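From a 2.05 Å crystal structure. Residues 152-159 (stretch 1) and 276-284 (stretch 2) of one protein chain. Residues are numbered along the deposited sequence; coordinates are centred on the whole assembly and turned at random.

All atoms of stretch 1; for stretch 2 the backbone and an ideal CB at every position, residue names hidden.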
ATOM      1  N   LEU B 152       4.831   3.799  57.779  1.00 28.82           N
ATOM      2  CA  LEU B 152       4.733   5.235  57.987  1.00 31.54           C
ATOM      3  C   LEU B 152       3.327   5.628  58.431  1.00 31.32           C
ATOM      4  O   LEU B 152       3.064   6.802  58.679  1.00 34.89           O
ATOM      5  CB  LEU B 152       5.141   5.997  56.733  1.00 25.78           C
ATOM      6  CG  LEU B 152       6.573   5.766  56.242  1.00 30.89           C
ATOM      7  CD1 LEU B 152       6.847   6.654  55.071  1.00 26.03           C
ATOM      8  CD2 LEU B 152       7.613   6.029  57.326  1.00 27.33           C
ATOM      9  N   ASP B 153       2.445   4.629  58.535  1.00 33.56           N
ATOM     10  CA  ASP B 153       1.050   4.812  58.958  1.00 35.69           C
ATOM     11  C   ASP B 153       0.322   5.892  58.129  1.00 36.95           C
ATOM     12  O   ASP B 153      -0.148   6.899  58.667  1.00 35.91           O
ATOM     13  CB  ASP B 153       1.000   5.155  60.461  1.00 43.42           C
ATOM     14  CG  ASP B 153      -0.274   4.651  61.148  1.00 42.70           C
ATOM     15  OD1 ASP B 153      -1.027   3.870  60.532  1.00 43.93           O
ATOM     16  OD2 ASP B 153      -0.517   5.020  62.322  1.00 52.47           O
ATOM     17  N   ILE B 154       0.218   5.667  56.821  1.00 33.85           N
ATOM     18  CA  ILE B 154      -0.303   6.679  55.910  1.00 29.31           C
ATOM     19  C   ILE B 154      -0.962   6.052  54.682  1.00 30.52           C
ATOM     20  O   ILE B 154      -0.631   4.926  54.315  1.00 23.88           O
ATOM     21  CB  ILE B 154       0.818   7.644  55.468  1.00 26.57           C
ATOM     22  CG1 ILE B 154       0.223   8.877  54.795  1.00 23.84           C
ATOM     23  CG2 ILE B 154       1.830   6.944  54.571  1.00 26.84           C
ATOM     24  CD1 ILE B 154       1.110  10.082  54.822  1.00 22.21           C
ATOM     25  N   GLU B 155      -1.914   6.767  54.074  1.00 27.64           N
ATOM     26  CA  GLU B 155      -2.533   6.344  52.814  1.00 29.83           C
ATOM     27  C   GLU B 155      -1.555   6.496  51.652  1.00 25.58           C
ATOM     28  O   GLU B 155      -1.047   7.588  51.411  1.00 25.03           O
ATOM     29  CB  GLU B 155      -3.800   7.155  52.515  1.00 27.57           C
ATOM     30  CG  GLU B 155      -4.463   6.787  51.183  1.00 32.99           C
ATOM     31  CD  GLU B 155      -5.668   7.663  50.852  1.00 36.76           C
ATOM     32  OE1 GLU B 155      -5.528   8.903  50.847  1.00 39.24           O
ATOM     33  OE2 GLU B 155      -6.754   7.109  50.598  1.00 40.36           O
ATOM     34  N   VAL B 156      -1.299   5.402  50.934  1.00 22.52           N
ATOM     35  CA  VAL B 156      -0.338   5.419  49.826  1.00 23.82           C
ATOM     36  C   VAL B 156      -1.055   5.304  48.486  1.00 24.20           C
ATOM     37  O   VAL B 156      -1.809   4.370  48.262  1.00 24.12           O
ATOM     38  CB  VAL B 156       0.695   4.279  49.956  1.00 22.81           C
ATOM     39  CG1 VAL B 156       1.581   4.188  48.705  1.00 18.65           C
ATOM     40  CG2 VAL B 156       1.555   4.498  51.194  1.00 23.47           C
ATOM     41  N   LEU B 157      -0.813   6.272  47.610  1.00 24.85           N
ATOM     42  CA  LEU B 157      -1.393   6.293  46.271  1.00 26.63           C
ATOM     43  C   LEU B 157      -0.359   5.919  45.222  1.00 25.06           C
ATOM     44  O   LEU B 157       0.629   6.632  45.059  1.00 25.41           O
ATOM     45  CB  LEU B 157      -1.952   7.683  45.968  1.00 24.74           C
ATOM     46  CG  LEU B 157      -3.010   8.214  46.929  1.00 25.03           C
ATOM     47  CD1 LEU B 157      -3.525   9.551  46.434  1.00 26.83           C
ATOM     48  CD2 LEU B 157      -4.143   7.209  47.062  1.00 30.43           C
ATOM     49  N   SER B 158      -0.576   4.817  44.504  1.00 20.48           N
ATOM     50  CA  SER B 158       0.437   4.323  43.564  1.00 20.43           C
ATOM     51  C   SER B 158       0.304   4.956  42.187  1.00 26.17           C
ATOM     52  O   SER B 158      -0.795   4.990  41.622  1.00 25.50           O
ATOM     53  CB  SER B 158       0.348   2.799  43.437  1.00 24.16           C
ATOM     54  OG  SER B 158       0.460   2.180  44.712  1.00 25.76           O
ATOM     55  N   LEU B 159       1.419   5.441  41.644  1.00 21.59           N
ATOM     56  CA  LEU B 159       1.455   6.022  40.296  1.00 23.61           C
ATOM     57  C   LEU B 159       2.440   5.259  39.430  1.00 29.89           C
ATOM     58  O   LEU B 159       3.568   4.976  39.873  1.00 22.70           O
ATOM     59  CB  LEU B 159       1.859   7.504  40.327  1.00 21.38           C
ATOM     60  CG  LEU B 159       1.007   8.464  41.150  1.00 21.53           C
ATOM     61  CD1 LEU B 159       1.640   9.862  41.134  1.00 29.01           C
ATOM     62  CD2 LEU B 159      -0.427   8.537  40.635  1.00 26.48           C
ATOM     63  N   UNK B 276      -4.930  13.057  61.299  1.00 49.70           N
ATOM     64  CA  UNK B 276      -5.964  12.113  60.910  1.00 56.37           C
ATOM     65  C   UNK B 276      -5.422  10.880  60.190  1.00 49.05           C
ATOM     66  O   UNK B 276      -6.077   9.837  60.183  1.00 52.98           O
ATOM     67  CB  UNK B 276      -6.986  12.817  60.015  1.00 56.37           C
ATOM     68  N   UNK B 277      -4.226  10.981  59.611  1.00 43.94           N
ATOM     69  CA  UNK B 277      -3.728   9.915  58.735  1.00 40.18           C
ATOM     70  C   UNK B 277      -3.589   8.547  59.419  1.00 43.31           C
ATOM     71  O   UNK B 277      -3.437   8.424  60.650  1.00 40.04           O
ATOM     72  CB  UNK B 277      -2.369  10.327  58.166  1.00 40.18           C
ATOM     73  N   UNK B 278      -3.678   7.519  58.586  1.00 34.18           N
ATOM     74  CA  UNK B 278      -3.457   6.152  58.996  1.00 35.51           C
ATOM     75  C   UNK B 278      -3.181   5.318  57.754  1.00 35.83           C
ATOM     76  O   UNK B 278      -3.539   5.714  56.635  1.00 29.58           O
ATOM     77  CB  UNK B 278      -4.654   5.607  59.778  1.00 35.51           C
ATOM     78  N   UNK B 279      -2.523   4.183  57.970  1.00 31.56           N
ATOM     79  CA  UNK B 279      -2.177   3.237  56.919  1.00 34.13           C
ATOM     80  C   UNK B 279      -3.368   2.894  56.038  1.00 34.91           C
ATOM     81  O   UNK B 279      -4.411   2.437  56.515  1.00 31.26           O
ATOM     82  CB  UNK B 279      -1.603   1.959  57.533  1.00 34.13           C
ATOM     83  N   UNK B 280      -3.196   3.115  54.743  1.00 32.82           N
ATOM     84  CA  UNK B 280      -4.167   2.647  53.772  1.00 32.44           C
ATOM     85  C   UNK B 280      -3.480   2.241  52.469  1.00 31.30           C
ATOM     86  O   UNK B 280      -2.742   3.037  51.888  1.00 26.57           O
ATOM     87  CB  UNK B 280      -5.217   3.728  53.508  1.00 32.44           C
ATOM     88  N   UNK B 281      -3.700   0.998  52.032  1.00 32.57           N
ATOM     89  CA  UNK B 281      -3.117   0.515  50.774  1.00 35.93           C
ATOM     90  C   UNK B 281      -4.221   0.140  49.778  1.00 29.09           C
ATOM     91  O   UNK B 281      -5.232  -0.460  50.157  1.00 28.02           O
ATOM     92  CB  UNK B 281      -2.207  -0.688  51.032  1.00 35.93           C
ATOM     93  N   UNK B 282      -4.034   0.506  48.511  1.00 28.04           N
ATOM     94  CA  UNK B 282      -4.950   0.049  47.465  1.00 30.79           C
ATOM     95  C   UNK B 282      -4.339  -1.091  46.652  1.00 30.35           C
ATOM     96  O   UNK B 282      -5.039  -1.774  45.895  1.00 27.42           O
ATOM     97  CB  UNK B 282      -5.322   1.210  46.541  1.00 30.79           C
ATOM     98  N   UNK B 283      -3.035  -1.304  46.825  1.00 28.13           N
ATOM     99  CA  UNK B 283      -2.344  -2.404  46.170  1.00 20.60           C
ATOM    100  C   UNK B 283      -2.975  -3.733  46.581  1.00 31.33           C
ATOM    101  O   UNK B 283      -3.227  -3.983  47.769  1.00 28.19           O
ATOM    102  CB  UNK B 283      -0.853  -2.386  46.512  1.00 20.60           C
ATOM    103  N   UNK B 284      -3.263  -4.563  45.581  1.00 26.51           N
ATOM    104  CA  UNK B 284      -3.849  -5.886  45.781  1.00 29.02           C
ATOM    105  C   UNK B 284      -2.959  -6.993  45.225  1.00 27.75           C
ATOM    106  O   UNK B 284      -2.170  -6.772  44.311  1.00 22.62           O
ATOM    107  CB  UNK B 284      -5.230  -5.953  45.127  1.00 29.02           C
TER

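Position 276 offers little to read: nothing of stretch 1 lies within 5.5 Å of its ideal CB, so almost any side chain would do, a polar one most easily. The residue is Glu276, which makes no contact here.

At 277 the CA-to-CB bond points toward stretch 1, and the ideal CB sits 4.1 Å from Asp153 O and 4.5 Å from Ile154 CG1. A compact apolar group suits this spot, and Val, Ile, Ala or Thr could all serve. Val277 is found; its CB packs 4.4 Å from Ile154 CG1, while its CG2 lies 3.4 Å from Asp153 O.

Position 278 has an extended backbone and a CB that leads away overall, though it passes 4.1 Å from Asp153 OD1. Stretch 1 sets few limits beyond that, and a polar or aromatic group could extend outward. His278 does so, with chi1 in p.

At 279 the backbone matters most. Its N lies 3.0 Å from Asp153 OD1, a hydrogen bond that any residue but proline could donate. The ideal CB, directed sideways, is already 3.6 Å from that same OD1, which favours something small or a side chain that turns outward. Ala279 satisfies both conditions.

Position 280 is locked by its backbone: its N donates to Ile154 O at 3.2 Å, and its O accepts from Val156 N at 2.9 Å, so stretch 1 is held in parallel register. Its CB shares a sheet face with Glu155, whose carboxylate invites a donor: Asn, Gln, Ser, Thr, Lys or Arg. Asn280 answers modestly, ND2 giving a weak hydrogen bond to Glu155 OE2 at 3.4 Å.

The CB of 281 points to the other sheet face, that of Val156, with nothing of stretch 1 within 5.5 Å. A beta-branched residue would suit the extended backbone, as would many others; Val281 is deposited.

At 282 the CB points toward stretch 1 but remains 5.0 Å from Val156 O, leaving room for a long side chain. A donor at its tip could reach Glu155, and an apolar body could meet Leu157, so Tyr, Lys or Arg are candidates. Tyr282 combines the two: OH donates a very short hydrogen bond to Glu155 OE2 at 2.5 Å, and CE2 lies 3.6 Å from Leu157 CD2.

Position 283 directs its CB sideways, 5.1 Å from Ser158 OG, where a small or medium group fits. Val283 brings CG2 to 3.6 Å from Ser158 OG.

Position 284 is out of reach and unconstrained here; it is Glu284.

Stretch 2 (276-284) EVHANVYVE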
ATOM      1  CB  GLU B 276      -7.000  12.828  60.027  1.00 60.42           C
ATOM      2  CG  GLU B 276      -8.309  12.072  59.830  1.00 68.18           C
ATOM      3  CD  GLU B 276      -9.504  13.004  59.669  1.00 77.90           C
ATOM      4  OE1 GLU B 276      -9.605  13.984  60.441  1.00 81.68           O
ATOM      5  OE2 GLU B 276     -10.336  12.761  58.766  1.00 77.27           O
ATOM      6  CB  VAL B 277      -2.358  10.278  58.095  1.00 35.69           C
ATOM      7  CG1 VAL B 277      -2.404  11.666  57.486  1.00 40.38           C
ATOM      8  CG2 VAL B 277      -1.207  10.134  59.090  1.00 34.45           C
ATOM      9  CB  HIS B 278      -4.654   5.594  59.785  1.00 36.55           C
ATOM     10  CG  HIS B 278      -5.936   5.538  59.011  1.00 39.30           C
ATOM     11  ND1 HIS B 278      -6.709   6.655  58.761  1.00 43.09           N
ATOM     12  CD2 HIS B 278      -6.602   4.490  58.467  1.00 38.87           C
ATOM     13  CE1 HIS B 278      -7.787   6.298  58.082  1.00 44.17           C
ATOM     14  NE2 HIS B 278      -7.746   4.990  57.891  1.00 42.38           N
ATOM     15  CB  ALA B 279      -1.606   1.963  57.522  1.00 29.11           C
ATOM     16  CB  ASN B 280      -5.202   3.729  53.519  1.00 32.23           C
ATOM     17  CG  ASN B 280      -6.439   3.192  52.883  1.00 40.79           C
ATOM     18  OD1 ASN B 280      -6.886   2.087  53.207  1.00 40.52           O
ATOM     19  ND2 ASN B 280      -7.000   3.953  51.949  1.00 47.86           N
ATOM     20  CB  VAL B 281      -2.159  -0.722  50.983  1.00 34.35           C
ATOM     21  CG1 VAL B 281      -1.408  -0.623  52.299  1.00 35.77           C
ATOM     22  CG2 VAL B 281      -2.900  -2.053  50.921  1.00 38.66           C
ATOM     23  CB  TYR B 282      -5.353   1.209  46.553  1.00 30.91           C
ATOM     24  CG  TYR B 282      -6.061   2.309  47.300  1.00 39.70           C
ATOM     25  CD1 TYR B 282      -7.423   2.233  47.567  1.00 44.55           C
ATOM     26  CD2 TYR B 282      -5.365   3.408  47.764  1.00 36.41           C
ATOM     27  CE1 TYR B 282      -8.075   3.239  48.265  1.00 38.73           C
ATOM     28  CE2 TYR B 282      -6.003   4.414  48.463  1.00 41.23           C
ATOM     29  CZ  TYR B 282      -7.358   4.327  48.711  1.00 47.48           C
ATOM     30  OH  TYR B 282      -7.987   5.343  49.406  1.00 53.41           O
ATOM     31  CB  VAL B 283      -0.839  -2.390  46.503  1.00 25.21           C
ATOM     32  CG1 VAL B 283      -0.122  -3.569  45.854  1.00 20.74           C
ATOM     33  CG2 VAL B 283      -0.222  -1.061  46.058  1.00 21.87           C
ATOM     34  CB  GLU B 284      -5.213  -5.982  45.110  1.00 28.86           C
ATOM     35  CG  GLU B 284      -6.298  -5.213  45.791  1.00 33.81           C
ATOM     36  CD  GLU B 284      -7.626  -5.392  45.090  1.00 36.16           C
ATOM     37  OE1 GLU B 284      -7.654  -6.076  44.036  1.00 37.50           O
ATOM     38  OE2 GLU B 284      -8.639  -4.871  45.600  1.00 38.28           O
TER
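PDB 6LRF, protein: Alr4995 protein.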